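Side-chain contacts in diaminopimelate decarboxylase (Helicobacter pylori, PDB 2QGH), which catalyses the PLP-dependent decarboxylation of meso-diaminopimelate to L-lysine, the last step of bacterial lysine biosynthesis: residues Lys66-Leu71 with Leu392-Leu397; Ala84-Ile89 with Gln93-Ala98. All coordinates share one frame; numbering follows the deposited sequence.

Interaction 1 (Lys66-Leu71 with Leu392-Leu397); sequences KANSNL and LLELAL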
loop_
_atom_site.group_PDB
_atom_site.type_symbol
_atom_site.label_atom_id
_atom_site.label_comp_id
_atom_site.label_asym_id
_atom_site.label_seq_id
_atom_site.Cartn_x
_atom_site.Cartn_y
_atom_site.Cartn_z
ATOM N N LYS A 66 -12.379 8.090 2.721
ATOM C CA LYS A 66 -11.029 7.670 2.377
ATOM C C LYS A 66 -10.098 7.765 3.587
ATOM O O LYS A 66 -9.156 6.988 3.707
ATOM C CB LYS A 66 -10.496 8.543 1.245
ATOM C CG LYS A 66 -10.501 10.032 1.570
ATOM C CD LYS A 66 -10.098 10.858 0.369
ATOM C CE LYS A 66 -11.105 10.691 -0.764
ATOM N NZ LYS A 66 -12.462 11.168 -0.373
ATOM N N ALA A 67 -10.351 8.711 4.490
ATOM C CA ALA A 67 -9.504 8.854 5.679
ATOM C C ALA A 67 -9.590 7.594 6.535
ATOM O O ALA A 67 -8.572 7.018 6.924
ATOM C CB ALA A 67 -9.927 10.069 6.495
ATOM N N ASN A 68 -10.821 7.174 6.822
ATOM C CA ASN A 68 -11.086 5.981 7.614
ATOM C C ASN A 68 -12.559 5.643 7.429
ATOM O O ASN A 68 -13.428 6.426 7.800
ATOM C CB ASN A 68 -10.794 6.228 9.096
ATOM C CG ASN A 68 -10.642 4.936 9.874
ATOM O OD1 ASN A 68 -11.433 4.015 9.713
ATOM N ND2 ASN A 68 -9.624 4.863 10.719
ATOM N N SER A 69 -12.827 4.477 6.852
ATOM C CA SER A 69 -14.189 4.037 6.565
ATOM C C SER A 69 -14.731 2.959 7.492
ATOM O O SER A 69 -15.751 2.338 7.173
ATOM C CB SER A 69 -14.272 3.507 5.132
ATOM O OG SER A 69 -13.950 4.516 4.203
ATOM N N ASN A 70 -14.070 2.724 8.624
ATOM C CA ASN A 70 -14.552 1.699 9.539
ATOM C C ASN A 70 -16.040 1.926 9.867
ATOM O O ASN A 70 -16.465 3.030 10.226
ATOM C CB ASN A 70 -13.689 1.665 10.806
ATOM C CG ASN A 70 -14.196 0.666 11.835
ATOM O OD1 ASN A 70 -15.097 0.970 12.622
ATOM N ND2 ASN A 70 -13.627 -0.535 11.827
ATOM N N LEU A 71 -16.824 0.864 9.695
ATOM C CA LEU A 71 -18.261 0.878 9.934
ATOM C C LEU A 71 -18.682 1.507 11.254
ATOM O O LEU A 71 -19.651 2.254 11.304
ATOM C CB LEU A 71 -18.802 -0.549 9.857
ATOM C CG LEU A 71 -19.469 -0.998 8.557
ATOM C CD1 LEU A 71 -18.747 -0.415 7.361
ATOM C CD2 LEU A 71 -19.482 -2.512 8.507
ATOM N N LEU A 392 -4.738 -5.899 10.622
ATOM C CA LEU A 392 -4.859 -5.775 12.067
ATOM C C LEU A 392 -6.259 -5.679 12.687
ATOM O O LEU A 392 -7.267 -5.406 12.016
ATOM C CB LEU A 392 -4.038 -4.568 12.527
ATOM C CG LEU A 392 -2.626 -4.487 11.952
ATOM C CD1 LEU A 392 -1.914 -3.240 12.480
ATOM C CD2 LEU A 392 -1.869 -5.757 12.315
ATOM N N LEU A 393 -6.276 -5.906 13.995
ATOM C CA LEU A 393 -7.455 -5.827 14.848
ATOM C C LEU A 393 -7.651 -4.337 15.136
ATOM O O LEU A 393 -6.691 -3.619 15.411
ATOM C CB LEU A 393 -7.172 -6.563 16.166
ATOM C CG LEU A 393 -8.005 -6.252 17.418
ATOM C CD1 LEU A 393 -9.319 -7.013 17.369
ATOM C CD2 LEU A 393 -7.219 -6.646 18.677
ATOM N N GLU A 394 -8.885 -3.868 15.068
ATOM C CA GLU A 394 -9.148 -2.469 15.342
ATOM C C GLU A 394 -10.083 -2.369 16.534
ATOM O O GLU A 394 -11.160 -2.954 16.533
ATOM C CB GLU A 394 -9.749 -1.780 14.108
ATOM C CG GLU A 394 -8.715 -1.442 13.044
ATOM C CD GLU A 394 -9.277 -0.593 11.908
ATOM O OE1 GLU A 394 -10.104 -1.098 11.121
ATOM O OE2 GLU A 394 -8.891 0.588 11.802
ATOM N N LEU A 395 -9.647 -1.629 17.553
ATOM C CA LEU A 395 -10.416 -1.449 18.781
ATOM C C LEU A 395 -10.856 -0.007 18.984
ATOM O O LEU A 395 -10.170 0.925 18.569
ATOM C CB LEU A 395 -9.574 -1.877 19.987
ATOM C CG LEU A 395 -9.188 -3.354 20.053
ATOM C CD1 LEU A 395 -8.117 -3.572 21.116
ATOM C CD2 LEU A 395 -10.434 -4.171 20.347
ATOM N N ALA A 396 -11.995 0.172 19.642
ATOM C CA ALA A 396 -12.503 1.511 19.907
ATOM C C ALA A 396 -12.756 1.711 21.392
ATOM O O ALA A 396 -13.064 0.767 22.117
ATOM C CB ALA A 396 -13.792 1.759 19.122
ATOM N N LEU A 397 -12.613 2.952 21.839
ATOM C CA LEU A 397 -12.846 3.300 23.233
ATOM C C LEU A 397 -14.043 4.246 23.246
ATOM O O LEU A 397 -14.030 5.264 22.552
ATOM C CB LEU A 397 -11.617 4.013 23.803
ATOM C CG LEU A 397 -11.381 4.080 25.317
ATOM C CD1 LEU A 397 -10.190 4.993 25.570
ATOM C CD2 LEU A 397 -12.596 4.605 26.040
HETATM O O HOH W 1 -11.923 -0.799 9.240
#

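Interaction 2 (Ala84-Ile89 with Gln93-Ala98); sequences ADCVSI and QRALKA. With PLP (pyridoxal-5'-phosphate), chain B.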
loop_
_atom_site.group_PDB
_atom_site.type_symbol
_atom_site.label_atom_id
_atom_site.label_comp_id
_atom_site.label_asym_id
_atom_site.label_seq_id
_atom_site.Cartn_x
_atom_site.Cartn_y
_atom_site.Cartn_z
ATOM N N ALA A 84 -21.337 12.409 4.104
ATOM C CA ALA A 84 -20.234 11.563 3.658
ATOM C C ALA A 84 -19.711 11.938 2.281
ATOM O O ALA A 84 -20.481 12.108 1.342
ATOM C CB ALA A 84 -20.668 10.099 3.661
ATOM N N ASP A 85 -18.399 12.094 2.173
ATOM C CA ASP A 85 -17.775 12.392 0.886
ATOM C C ASP A 85 -17.200 11.051 0.447
ATOM O O ASP A 85 -16.280 10.527 1.071
ATOM C CB ASP A 85 -16.665 13.429 1.040
ATOM C CG ASP A 85 -15.710 13.440 -0.138
ATOM O OD1 ASP A 85 -16.182 13.457 -1.298
ATOM O OD2 ASP A 85 -14.480 13.441 0.098
ATOM N N CYS A 86 -17.777 10.494 -0.612
ATOM C CA CYS A 86 -17.370 9.192 -1.125
ATOM C C CYS A 86 -16.677 9.278 -2.476
ATOM O O CYS A 86 -16.906 10.220 -3.241
ATOM C CB CYS A 86 -18.601 8.294 -1.223
ATOM S SG CYS A 86 -19.474 8.129 0.364
ATOM N N VAL A 87 -15.829 8.295 -2.771
ATOM C CA VAL A 87 -15.117 8.284 -4.045
ATOM C C VAL A 87 -15.308 6.958 -4.778
ATOM O O VAL A 87 -14.672 6.705 -5.801
ATOM C CB VAL A 87 -13.593 8.591 -3.838
ATOM C CG1 VAL A 87 -12.885 7.406 -3.138
ATOM C CG2 VAL A 87 -12.944 8.921 -5.170
ATOM N N SER A 88 -16.204 6.120 -4.267
ATOM C CA SER A 88 -16.479 4.821 -4.882
ATOM C C SER A 88 -17.811 4.267 -4.409
ATOM O O SER A 88 -18.320 4.671 -3.365
ATOM C CB SER A 88 -15.386 3.813 -4.520
ATOM O OG SER A 88 -15.472 3.449 -3.151
ATOM N N ILE A 89 -18.377 3.336 -5.170
ATOM C CA ILE A 89 -19.640 2.732 -4.775
ATOM C C ILE A 89 -19.411 2.029 -3.446
ATOM O O ILE A 89 -20.294 1.994 -2.592
ATOM C CB ILE A 89 -20.168 1.721 -5.838
ATOM C CG1 ILE A 89 -21.466 1.075 -5.341
ATOM C CG2 ILE A 89 -19.121 0.665 -6.140
ATOM C CD1 ILE A 89 -22.571 2.081 -5.002
ATOM N N GLN A 93 -21.755 2.575 -0.250
ATOM C CA GLN A 93 -22.431 1.468 0.408
ATOM C C GLN A 93 -22.089 1.419 1.886
ATOM O O GLN A 93 -22.967 1.176 2.708
ATOM C CB GLN A 93 -22.097 0.131 -0.270
ATOM C CG GLN A 93 -22.629 0.037 -1.705
ATOM C CD GLN A 93 -22.688 -1.393 -2.235
ATOM O OE1 GLN A 93 -23.080 -1.626 -3.389
ATOM N NE2 GLN A 93 -22.317 -2.357 -1.394
ATOM N N ARG A 94 -20.821 1.648 2.228
ATOM C CA ARG A 94 -20.405 1.653 3.636
ATOM C C ARG A 94 -21.190 2.717 4.403
ATOM O O ARG A 94 -21.782 2.436 5.445
ATOM C CB ARG A 94 -18.921 1.984 3.775
ATOM C CG ARG A 94 -17.943 0.875 3.415
ATOM C CD ARG A 94 -16.526 1.407 3.552
ATOM N NE ARG A 94 -15.514 0.359 3.661
ATOM C CZ ARG A 94 -15.267 -0.341 4.763
ATOM N NH1 ARG A 94 -15.958 -0.108 5.864
ATOM N NH2 ARG A 94 -14.323 -1.275 4.763
ATOM N N ALA A 95 -21.170 3.939 3.873
ATOM C CA ALA A 95 -21.853 5.073 4.480
ATOM C C ALA A 95 -23.326 4.801 4.745
ATOM O O ALA A 95 -23.818 5.049 5.849
ATOM C CB ALA A 95 -21.707 6.308 3.593
ATOM N N LEU A 96 -24.026 4.299 3.730
ATOM C CA LEU A 96 -25.450 3.994 3.855
ATOM C C LEU A 96 -25.690 2.915 4.896
ATOM O O LEU A 96 -26.642 2.982 5.666
ATOM C CB LEU A 96 -26.019 3.534 2.510
ATOM C CG LEU A 96 -26.193 4.613 1.438
ATOM C CD1 LEU A 96 -26.650 3.975 0.134
ATOM C CD2 LEU A 96 -27.195 5.645 1.913
ATOM N N LYS A 97 -24.816 1.922 4.910
ATOM C CA LYS A 97 -24.914 0.806 5.841
ATOM C C LYS A 97 -24.644 1.262 7.275
ATOM O O LYS A 97 -25.123 0.649 8.223
ATOM C CB LYS A 97 -23.914 -0.284 5.433
ATOM C CG LYS A 97 -23.993 -1.581 6.234
ATOM C CD LYS A 97 -22.941 -2.580 5.734
ATOM C CE LYS A 97 -22.947 -3.875 6.538
ATOM N NZ LYS A 97 -24.169 -4.699 6.293
ATOM N N ALA A 98 -23.881 2.338 7.437
ATOM C CA ALA A 98 -23.568 2.836 8.770
ATOM C C ALA A 98 -24.629 3.795 9.277
ATOM O O ALA A 98 -24.569 4.232 10.423
ATOM C CB ALA A 98 -22.211 3.507 8.781
HETATM N N1 PLP B . -12.479 15.831 -0.468
HETATM C C2 PLP B . -11.821 15.407 -1.642
HETATM C C2A PLP B . -12.464 15.565 -2.963
HETATM C C3 PLP B . -10.514 14.789 -1.507
HETATM O O3 PLP B . -9.831 14.339 -2.620
HETATM C C4 PLP B . -9.928 14.635 -0.251
HETATM C C4A PLP B . -8.492 14.242 -0.269
HETATM C C5 PLP B . -10.595 15.047 0.911
HETATM C C6 PLP B . -11.889 15.686 0.795
HETATM C C5A PLP B . -10.213 14.730 2.293
HETATM O O4P PLP B . -9.207 15.627 2.705
HETATM P P PLP B . -8.602 15.543 4.035
HETATM O O1P PLP B . -8.407 14.144 4.699
HETATM O O2P PLP B . -9.566 16.443 4.927
HETATM O O3P PLP B . -7.166 16.177 3.886
#

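Interaction 1 (Lys66-Leu71 with Leu392-Leu397)
Asn70 holds CG anti to its own N (chi1 177°), and Glu394 holds CG anti to its carbonyl carbon with the chain extended beyond it. These torsions send the two side chains past each other in opposite directions. The amide and carboxylate planes end up 88° apart. Asn70 ND2 and Glu394 OE1 are 3.6 Å apart and form no direct hydrogen bond. A water bridges them: it accepts from Asn70 ND2 at 3.1 Å and donates to Glu394 OE1 at 2.6 Å. The loop after barrel strand 59-64 thus meets strand 393-397 through a polar, water-mediated link. Asn70 ND2 also donates to the carbonyl of Ile405. Asn68 stands beside the pair, with ND2 4.5 Å from Glu394 OE2 and bonded to Gly376 O. Its OD1 accepts from Asn70 N at 3.1 Å, in the carbonyl plane, which makes an Asx turn. Asn70 is in turn the N-cap of helix 71-79. The Glu394 carboxylate has further partners: OE1 forms a salt bridge with Arg406, and OE2 bonds to the hydroxyls of Tyr38 and Ser380. The contact is buried, so this many polar partners around the carboxylate, Arg406 among them, would probably favour its charged form.

Interaction 2 (Ala84-Ile89 with Gln93-Ala98)
Ile89 and Gln93 meet within the first turn of helix 89-97. Ile89 has CG1 anti to its backbone N (chi1 178°). Its chi2 of 57° turns CD1 to the side of Gln93, 3.9 Å from Gln93 CG. Gln93 places CG beside its own N and runs out extended, so the two side chains cross at a slant. The amide oxygen passes along the isoleucine, with Gln93 OE1 3.7 Å from Ile89 CG1. The aliphatic part of the glutamine also lies close to the backbone, with Gln93 CG 3.2 Å from Ile89 O. That carbonyl takes the helix bond from Gln93 N at 2.8 Å, with an N-H...O angle of 163°.

Two residues further along the helix, Ala95 faces the strand. Ala84 CB and Ala95 CB touch at 3.9 Å. Cys86 turns SG to the same methyl, 4.3 Å from Ala95 CB. Ala84 and Cys86 point to the helix, whereas Asp85 between them points into the barrel. Asp85 OD2 lies over the face of the PLP ring at N1, 3.2 Å from that atom. Its salt-bridge partner is Lys66.

Ser88 caps the helix start, with OG bonded to Glu91 N. Strand 83-86, helix 89-97 and strand 105-107 form one beta-alpha-beta unit of the eight-stranded barrel. Ile105 packs on Ala84, Cys86 and Leu96. Helix 71-79 packs against Arg94 and against Ala98, and helix 114-122 meets the start of helix 89-97 at Ile89. Trp415 of the second subunit packs on Gln93, Arg94 and Lys97.

From the N terminus, the chain first reaches 66-71, the loop between strand 59-64 and helix 71-79. Strand 83-86 and helix 89-97 follow, and interaction 2 closes a short local loop there. Only much later does strand 393-397 return to close interaction 1, 321 residues on. The small loop thus lies wholly within the large one. Interaction 2 belongs to the barrel alone, while interaction 1 ties the barrel to the mixed sheet. Their centres are 15 Å apart, yet they touch directly. Lys66 NZ makes a salt bridge with Asp85 OD2 at 3.1 Å beside PLP. Ser69 and Leu71 pack on Arg94. Both regions also meet the second subunit.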